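Local structure of oxygenase-reductase (Streptomyces fradiae, 4OSP) at residues B[44-49]-B[73-78]; B[67-72]-B[86-91]. The protein reduces the C-6 ketone of angucyclinones in urdamycin biosynthesis with NADPH, this chain being its C-terminal short-chain dehydrogenase/reductase domain. One frame throughout, in Å; residues are numbered along the deposited sequence.

Contact 1. Residues B[44-49]-B[73-78]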
loop_
_atom_site.group_PDB
_atom_site.type_symbol
_atom_site.label_atom_id
_atom_site.label_comp_id
_atom_site.label_asym_id
_atom_site.label_seq_id
_atom_site.Cartn_x
_atom_site.Cartn_y
_atom_site.Cartn_z
ATOM N N ALA B 44 13.825 8.124 29.274
ATOM C CA ALA B 44 12.893 9.016 29.930
ATOM C C ALA B 44 11.493 8.441 29.810
ATOM O O ALA B 44 10.947 8.327 28.717
ATOM C CB ALA B 44 12.967 10.408 29.319
ATOM N N VAL B 45 10.937 8.033 30.943
ATOM C CA VAL B 45 9.591 7.501 30.988
ATOM C C VAL B 45 8.666 8.677 31.180
ATOM O O VAL B 45 8.725 9.351 32.206
ATOM C CB VAL B 45 9.419 6.508 32.162
ATOM C CG1 VAL B 45 7.973 6.029 32.275
ATOM C CG2 VAL B 45 10.369 5.331 32.005
ATOM N N HIS B 46 7.837 8.942 30.178
ATOM C CA HIS B 46 6.867 10.021 30.254
ATOM C C HIS B 46 5.500 9.496 30.590
ATOM O O HIS B 46 5.141 8.398 30.184
ATOM C CB HIS B 46 6.789 10.783 28.928
ATOM C CG HIS B 46 5.556 11.626 28.791
ATOM N ND1 HIS B 46 4.383 11.148 28.244
ATOM C CD2 HIS B 46 5.308 12.907 29.152
ATOM C CE1 HIS B 46 3.471 12.102 28.264
ATOM N NE2 HIS B 46 4.009 13.182 28.802
ATOM N N CYS B 47 4.736 10.299 31.323
ATOM C CA CYS B 47 3.300 10.091 31.490
ATOM C C CYS B 47 2.618 11.440 31.637
ATOM O O CYS B 47 3.252 12.428 32.018
ATOM C CB CYS B 47 2.997 9.213 32.713
ATOM S SG CYS B 47 1.263 8.676 32.835
ATOM N N SER B 48 1.324 11.475 31.338
ATOM C CA SER B 48 0.561 12.713 31.387
ATOM C C SER B 48 0.257 13.229 32.802
ATOM O O SER B 48 0.332 14.430 33.035
ATOM C CB SER B 48 -0.715 12.597 30.554
ATOM O OG SER B 48 -0.438 12.847 29.180
ATOM N N ARG B 49 -0.073 12.331 33.738
ATOM C CA ARG B 49 -0.488 12.743 35.096
ATOM C C ARG B 49 0.056 11.857 36.223
ATOM O O ARG B 49 0.525 12.355 37.250
ATOM C CB ARG B 49 -2.016 12.798 35.206
ATOM C CG ARG B 49 -2.658 14.060 34.648
ATOM C CD ARG B 49 -4.149 13.849 34.412
ATOM N NE ARG B 49 -4.431 12.574 33.739
ATOM C CZ ARG B 49 -4.479 12.405 32.418
ATOM N NH1 ARG B 49 -4.266 13.429 31.598
ATOM N NH2 ARG B 49 -4.737 11.204 31.913
ATOM N N ALA B 73 4.179 15.448 32.018
ATOM C CA ALA B 73 3.689 16.513 31.143
ATOM C C ALA B 73 2.414 16.081 30.451
ATOM O O ALA B 73 2.423 15.142 29.652
ATOM C CB ALA B 73 4.743 16.892 30.117
ATOM N N GLU B 74 1.315 16.757 30.766
ATOM C CA GLU B 74 0.035 16.449 30.155
ATOM C C GLU B 74 0.057 16.842 28.680
ATOM O O GLU B 74 0.280 18.005 28.345
ATOM C CB GLU B 74 -1.099 17.184 30.874
ATOM C CG GLU B 74 -2.487 16.646 30.538
ATOM C CD GLU B 74 -3.618 17.485 31.116
ATOM O OE1 GLU B 74 -3.372 18.271 32.065
ATOM O OE2 GLU B 74 -4.764 17.353 30.620
ATOM N N LEU B 75 -0.182 15.871 27.808
ATOM C CA LEU B 75 -0.228 16.118 26.370
ATOM C C LEU B 75 -1.605 16.568 25.913
ATOM O O LEU B 75 -2.625 16.142 26.463
ATOM C CB LEU B 75 0.183 14.867 25.602
ATOM C CG LEU B 75 1.595 14.377 25.893
ATOM C CD1 LEU B 75 1.936 13.224 24.952
ATOM C CD2 LEU B 75 2.601 15.518 25.775
ATOM N N GLY B 76 -1.623 17.434 24.904
ATOM C CA GLY B 76 -2.873 17.882 24.299
ATOM C C GLY B 76 -3.445 19.159 24.878
ATOM O O GLY B 76 -4.539 19.570 24.505
ATOM N N VAL B 77 -2.713 19.787 25.795
ATOM C CA VAL B 77 -3.121 21.082 26.352
ATOM C C VAL B 77 -2.011 22.105 26.113
ATOM O O VAL B 77 -0.861 21.720 25.901
ATOM C CB VAL B 77 -3.443 21.005 27.872
ATOM C CG1 VAL B 77 -4.570 20.015 28.149
ATOM C CG2 VAL B 77 -2.199 20.663 28.684
ATOM N N PRO B 78 -2.349 23.414 26.146
ATOM C CA PRO B 78 -1.338 24.442 25.898
ATOM C C PRO B 78 -0.132 24.341 26.849
ATOM O O PRO B 78 -0.299 24.258 28.075
ATOM C CB PRO B 78 -2.112 25.752 26.118
ATOM C CG PRO B 78 -3.526 25.398 25.785
ATOM C CD PRO B 78 -3.692 24.003 26.327
#

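Contact 2. Residues B[67-72]-B[86-91]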
loop_
_atom_site.group_PDB
_atom_site.type_symbol
_atom_site.label_atom_id
_atom_site.label_comp_id
_atom_site.label_asym_id
_atom_site.label_seq_id
_atom_site.Cartn_x
_atom_site.Cartn_y
_atom_site.Cartn_z
ATOM N N ARG B 67 18.969 2.145 33.342
ATOM C CA ARG B 67 18.901 3.558 33.762
ATOM C C ARG B 67 17.650 4.222 33.173
ATOM O O ARG B 67 17.363 4.069 31.982
ATOM C CB ARG B 67 20.150 4.315 33.299
ATOM C CG ARG B 67 21.470 3.762 33.822
ATOM C CD ARG B 67 21.604 3.955 35.328
ATOM N NE ARG B 67 21.286 5.318 35.758
ATOM C CZ ARG B 67 22.091 6.368 35.585
ATOM N NH1 ARG B 67 23.269 6.216 34.997
ATOM N NH2 ARG B 67 21.724 7.571 36.007
ATOM N N ALA B 68 16.907 4.939 34.014
ATOM C CA ALA B 68 15.694 5.632 33.584
ATOM C C ALA B 68 15.307 6.759 34.550
ATOM O O ALA B 68 15.719 6.768 35.707
ATOM C CB ALA B 68 14.545 4.647 33.440
ATOM N N PHE B 69 14.522 7.714 34.059
ATOM C CA PHE B 69 13.892 8.713 34.921
ATOM C C PHE B 69 12.493 9.072 34.423
ATOM O O PHE B 69 12.190 8.918 33.240
ATOM C CB PHE B 69 14.777 9.965 35.082
ATOM C CG PHE B 69 14.988 10.757 33.807
ATOM C CD1 PHE B 69 15.983 10.397 32.897
ATOM C CD2 PHE B 69 14.229 11.896 33.544
ATOM C CE1 PHE B 69 16.191 11.133 31.738
ATOM C CE2 PHE B 69 14.437 12.637 32.385
ATOM C CZ PHE B 69 15.420 12.255 31.480
ATOM N N SER B 70 11.638 9.546 35.320
ATOM C CA SER B 70 10.287 9.911 34.915
ATOM C C SER B 70 10.157 11.386 34.496
ATOM O O SER B 70 10.951 12.241 34.889
ATOM C CB SER B 70 9.260 9.536 35.989
ATOM O OG SER B 70 9.473 10.260 37.183
ATOM N N VAL B 71 9.157 11.651 33.667
ATOM C CA VAL B 71 8.887 12.978 33.152
ATOM C C VAL B 71 7.372 13.169 33.113
ATOM O O VAL B 71 6.649 12.381 32.500
ATOM C CB VAL B 71 9.492 13.152 31.738
ATOM C CG1 VAL B 71 8.819 14.292 30.994
ATOM C CG2 VAL B 71 10.995 13.374 31.826
ATOM N N LEU B 72 6.901 14.206 33.790
ATOM C CA LEU B 72 5.480 14.518 33.846
ATOM C C LEU B 72 5.162 15.661 32.890
ATOM O O LEU B 72 5.813 16.710 32.922
ATOM C CB LEU B 72 5.093 14.911 35.275
ATOM C CG LEU B 72 3.649 14.699 35.749
ATOM C CD1 LEU B 72 3.167 13.284 35.440
ATOM C CD2 LEU B 72 3.540 14.983 37.248
ATOM N N LEU B 86 11.348 20.699 28.932
ATOM C CA LEU B 86 11.974 21.269 30.127
ATOM C C LEU B 86 12.433 20.142 31.045
ATOM O O LEU B 86 13.610 20.077 31.440
ATOM C CB LEU B 86 10.984 22.167 30.861
ATOM C CG LEU B 86 11.504 23.184 31.881
ATOM C CD1 LEU B 86 12.278 24.311 31.195
ATOM C CD2 LEU B 86 10.336 23.755 32.680
ATOM N N ALA B 87 11.509 19.235 31.347
ATOM C CA ALA B 87 11.795 18.094 32.213
ATOM C C ALA B 87 12.767 17.120 31.540
ATOM O O ALA B 87 13.707 16.628 32.170
ATOM C CB ALA B 87 10.502 17.393 32.606
ATOM N N LEU B 88 12.570 16.884 30.245
ATOM C CA LEU B 88 13.441 15.980 29.510
ATOM C C LEU B 88 14.897 16.452 29.558
ATOM O O LEU B 88 15.806 15.668 29.853
ATOM C CB LEU B 88 12.966 15.824 28.052
ATOM C CG LEU B 88 13.836 14.951 27.146
ATOM C CD1 LEU B 88 13.708 13.492 27.560
ATOM C CD2 LEU B 88 13.468 15.133 25.680
ATOM N N GLU B 89 15.103 17.734 29.281
ATOM C CA GLU B 89 16.443 18.306 29.180
ATOM C C GLU B 89 17.182 18.380 30.521
ATOM O O GLU B 89 18.367 18.056 30.595
ATOM C CB GLU B 89 16.388 19.682 28.516
ATOM C CG GLU B 89 16.101 19.622 27.021
ATOM C CD GLU B 89 16.228 20.971 26.327
ATOM O OE1 GLU B 89 16.347 22.011 27.006
ATOM O OE2 GLU B 89 16.210 20.994 25.093
ATOM N N ARG B 90 16.485 18.800 31.574
ATOM C CA ARG B 90 17.047 18.752 32.917
ATOM C C ARG B 90 17.493 17.319 33.257
ATOM O O ARG B 90 18.655 17.091 33.585
ATOM C CB ARG B 90 16.041 19.267 33.941
ATOM C CG ARG B 90 16.632 19.539 35.321
ATOM C CD ARG B 90 15.649 20.283 36.216
ATOM N NE ARG B 90 14.543 19.420 36.634
ATOM C CZ ARG B 90 13.363 19.362 36.026
ATOM N NH1 ARG B 90 13.112 20.123 34.972
ATOM N NH2 ARG B 90 12.427 18.542 36.476
ATOM N N GLY B 91 16.578 16.358 33.123
ATOM C CA GLY B 91 16.872 14.961 33.433
ATOM C C GLY B 91 18.040 14.375 32.653
ATOM O O GLY B 91 18.858 13.632 33.210
#

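Contact 1. Residues B[44-49]-B[73-78]
H46 and A73 are joined by the shortest of the three hydrogen bonds that link the end of strand 42-47 to loop 73-78. H46 NE2 donates to A73 O at 2.7 Å with an N-H...O angle of 156°; the acceptor lies near the imidazole plane and the N-H meets a lone pair in the carbonyl plane. With CG anti to the backbone N (chi1 163°), the ring is directed at the loop. A73 N returns a nearly straight bond to C47 O at 3.2 Å, extending the parallel pairing of the two strands. The third bond, L75 N to S48 OG, is weak at 3.3 Å although straight. A CA-H...O contact from S48 CA to A73 O (3.5 Å) gives that carbonyl a second, softer donor.

The main carbon contact is between the imidazole and L75, which meet tip to tip, H46 CE1 lying 3.8 Å from L75 CG. At the outer end E74 CG touches the guanidinium edge of R49, whose NH1 stops 4.1 Å from E74 OE2, beyond a salt bridge, with guanidinium and carboxylate planes 87° apart.

S48, E74 and L75 are NADP(+)-binding residues of this protein, as is G23, though no cofactor is bound to this chain. H46 ND1 accepts from G23 N while NE2 donates to A73 O, consistent with a neutral imidazole protonated on NE2 that ties the loop at G23 to the one holding E74 and L75.

Contact 2. Residues B[67-72]-B[86-91]
F69 lays one face of its ring against G91, where the helix has no side chain to hold it off. The CH-pi geometry is clear: G91 CA stands 3.9 Å from the centroid of the F69 ring and 28° off the ring normal. The closest atom pair is F69 CE2 to G91 CA at 3.5 Å. With no side chain at G91, the ring face reaches its CA directly. The rest of the glycine follows the same face, its carbonyl O 3.9 Å above the ring plane and displaced toward the rim. CB of F69 is directed at the helix, and CG, set between the backbone N and the carbonyl carbon (chi1 65°), starts the ring on its course to G91. At the ring edge, near its plane, F69 CZ comes 3.8 Å from L88 O.

Aliphatic contact makes up the remainder. V71 turns both methyls to A87 CB, CG1 at 3.9 Å and CG2 slightly farther. L88 adds a looser touch on the F69 ring through CD1. No hydrogen bond crosses the contact; within the helix, G91 N bonds to A87 O.

The strand and helix segments run nearly antiparallel at 158°, their axes 8.2 Å apart at closest approach, as in the beta-alpha units of a Rossmann fold. Helix 80-96 covers the side of strand 67-72 that carries F69 and V71, with L84, L92 and R95 extending the cover over them, while A68 and S70 meet helix 51-63. L88 also reaches A44 on the adjoining strand 42-47.

From the N terminus the chain enters strand 42-47, passes through helix 51-63 and returns along strand 67-72, a beta-alpha-beta crossover. Contact 1 closes this excursion by joining the end of the first strand to loop 73-78 beyond the second. Contact 2 closes the shorter loop from strand 67-72 to helix 80-96. Along the chain the order is 44-49, 67-72, 73-78, 86-91, in which the segments of the two contacts alternate, so the closures cross rather than nest. Their centres are 11 Å apart. Parallel pairing ties them directly: V45 N to F69 O and V45 O to V71 N, both 2.8 Å, are probable hydrogen bonds. Together they connect the cofactor-binding residues in the loops just after the two strands with the helix packed against the sheet.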